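Long-range contact in 6-aminohexanoate-cyclic-dimer hydrolase (Arthrobacter sp., PDB 3A2Q), which hydrolyses the cyclic dimer of 6-aminohexanoic acid, a by-product of nylon-6 manufacture, to the linear dimer: residues Q126-P131 and E398-K403. The protein carries 1 engineered substitution. Numbering follows the deposited sequence.
Sequences QVTTEP and ELMLAK
M400 lies against E130 and T128 where two loops of the amidase fold meet beside the substrate pocket: residues 126-131, from the loop between strand 113-118 and helix 152-159, and residues 398-403, from the loop between strand 383-387 and helix 416-422. The M400 chain is bent at both chi2 (-57°) and chi3 (-83°), which brings the thioether to the E130 carbonyl oxygen. There CE comes 3.2 Å from E130 O, a close methyl-to-carbonyl approach, and SD rests 4.0 Å from CG2 of T128. The E130 side chain runs past M400 in the opposite direction, its CB and OE1 both against CG of M400. An alanine in place of M400 would probably open a gap between the loops, leaving the T128 methyl and the aliphatic part of E130 less well packed. T128 divides its two branches: with OG1 anti to the backbone N, CG2 turns to L399 CB and M400 SD, while OG1, also hydrogen-bonded to S146 OG, donates a 2.6 Å hydrogen bond to OE2 of E130 on its anti side, 29° out of the carboxylate plane. OE1 of the same carboxylate accepts from the backbone N of G397, so both its oxygens are engaged, which should restrain the turn of the carboxylate. At the other end V127 CG2 touches L399 CD1, and both side chains also pack on helix 416-422. V127 lies close to bound 6-aminohexanoic acid, and the preceding Q126, which touches the ligand, is anchored through NE2 to S412. A water also bridges the loops, donating to E130 OE2 at 2.7 Å and accepting from L399 N at 3.0 Å.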
loop_
_atom_site.group_PDB
_atom_site.type_symbol
_atom_site.label_atom_id
_atom_site.label_comp_id
_atom_site.label_asym_id
_atom_site.label_seq_id
_atom_site.Cartn_x
_atom_site.Cartn_y
_atom_site.Cartn_z
ATOM N N GLN A 126 7.960 -5.611 7.409
ATOM C CA GLN A 126 8.565 -4.370 7.908
ATOM C C GLN A 126 7.894 -3.159 7.277
ATOM O O GLN A 126 7.201 -3.292 6.271
ATOM C CB GLN A 126 10.063 -4.311 7.570
ATOM C CG GLN A 126 10.951 -5.405 8.173
ATOM C CD GLN A 126 11.003 -5.377 9.693
ATOM O OE1 GLN A 126 10.862 -4.325 10.314
ATOM N NE2 GLN A 126 11.227 -6.539 10.299
ATOM N N VAL A 127 8.093 -1.981 7.873
ATOM C CA VAL A 127 7.538 -0.752 7.314
ATOM C C VAL A 127 8.624 0.066 6.609
ATOM O O VAL A 127 8.541 1.289 6.470
ATOM C CB VAL A 127 6.806 0.116 8.370
ATOM C CG1 VAL A 127 5.420 -0.459 8.622
ATOM C CG2 VAL A 127 7.605 0.185 9.660
ATOM N N THR A 128 9.668 -0.636 6.191
ATOM C CA THR A 128 10.735 -0.049 5.399
ATOM C C THR A 128 11.002 -1.167 4.403
ATOM O O THR A 128 10.594 -2.303 4.640
ATOM C CB THR A 128 12.012 0.263 6.199
ATOM O OG1 THR A 128 12.905 0.994 5.349
ATOM C CG2 THR A 128 12.703 -1.011 6.663
ATOM N N THR A 129 11.667 -0.860 3.297
ATOM C CA THR A 129 11.916 -1.870 2.269
ATOM C C THR A 129 13.411 -2.083 2.090
ATOM O O THR A 129 14.013 -1.565 1.153
ATOM C CB THR A 129 11.271 -1.433 0.932
ATOM O OG1 THR A 129 9.880 -1.165 1.149
ATOM C CG2 THR A 129 11.396 -2.518 -0.122
ATOM N N GLU A 130 13.993 -2.850 3.006
ATOM C CA GLU A 130 15.426 -3.141 2.998
ATOM C C GLU A 130 15.662 -4.625 3.292
ATOM O O GLU A 130 16.295 -4.986 4.288
ATOM C CB GLU A 130 16.117 -2.269 4.053
ATOM C CG GLU A 130 15.955 -0.769 3.794
ATOM C CD GLU A 130 16.268 0.083 5.007
ATOM O OE1 GLU A 130 17.323 -0.137 5.637
ATOM O OE2 GLU A 130 15.462 0.982 5.328
ATOM N N PRO A 131 15.153 -5.506 2.418
ATOM C CA PRO A 131 15.311 -6.951 2.596
ATOM C C PRO A 131 16.756 -7.376 2.369
ATOM O O PRO A 131 17.464 -6.769 1.566
ATOM C CB PRO A 131 14.399 -7.528 1.523
ATOM C CG PRO A 131 14.514 -6.520 0.423
ATOM C CD PRO A 131 14.425 -5.208 1.171
ATOM N N GLU A 398 18.043 2.649 9.399
ATOM C CA GLU A 398 17.492 3.011 10.697
ATOM C C GLU A 398 16.491 2.014 11.299
ATOM O O GLU A 398 16.567 1.699 12.485
ATOM C CB GLU A 398 16.844 4.394 10.600
ATOM C CG GLU A 398 16.504 5.023 11.932
ATOM C CD GLU A 398 15.801 6.356 11.769
ATOM O OE1 GLU A 398 16.233 7.157 10.912
ATOM O OE2 GLU A 398 14.824 6.609 12.504
ATOM N N LEU A 399 15.563 1.507 10.492
ATOM C CA LEU A 399 14.556 0.584 11.014
ATOM C C LEU A 399 14.923 -0.904 11.032
ATOM O O LEU A 399 14.196 -1.715 11.612
ATOM C CB LEU A 399 13.226 0.787 10.272
ATOM C CG LEU A 399 12.596 2.185 10.386
ATOM C CD1 LEU A 399 11.160 2.154 9.852
ATOM C CD2 LEU A 399 12.594 2.638 11.836
ATOM N N MET A 400 16.039 -1.268 10.406
ATOM C CA MET A 400 16.465 -2.666 10.397
ATOM C C MET A 400 17.303 -2.937 11.643
ATOM O O MET A 400 18.377 -2.367 11.822
ATOM C CB MET A 400 17.274 -2.977 9.136
ATOM C CG MET A 400 16.463 -2.911 7.848
ATOM S SD MET A 400 15.027 -4.016 7.847
ATOM C CE MET A 400 15.786 -5.580 7.366
ATOM N N LEU A 401 16.792 -3.807 12.508
ATOM C CA LEU A 401 17.464 -4.146 13.759
ATOM C C LEU A 401 18.504 -5.253 13.615
ATOM O O LEU A 401 18.277 -6.252 12.931
ATOM C CB LEU A 401 16.420 -4.559 14.796
ATOM C CG LEU A 401 15.297 -3.548 15.036
ATOM C CD1 LEU A 401 14.210 -4.186 15.874
ATOM C CD2 LEU A 401 15.852 -2.306 15.710
ATOM N N ALA A 402 19.643 -5.072 14.275
ATOM C CA ALA A 402 20.724 -6.050 14.229
ATOM C C ALA A 402 20.296 -7.360 14.867
ATOM O O ALA A 402 19.683 -7.369 15.928
ATOM C CB ALA A 402 21.949 -5.504 14.948
ATOM N N LYS A 403 20.626 -8.465 14.211
ATOM C CA LYS A 403 20.289 -9.790 14.709
ATOM C C LYS A 403 20.500 -9.925 16.216
ATOM O O LYS A 403 19.867 -10.760 16.866
ATOM C CB LYS A 403 21.109 -10.838 13.942
ATOM C CG LYS A 403 21.567 -12.038 14.738
ATOM C CD LYS A 403 22.838 -11.705 15.487
ATOM C CE LYS A 403 23.366 -12.897 16.253
ATOM N NZ LYS A 403 24.677 -12.550 16.876
HETATM O O HOH W 1 15.185 2.327 7.615
#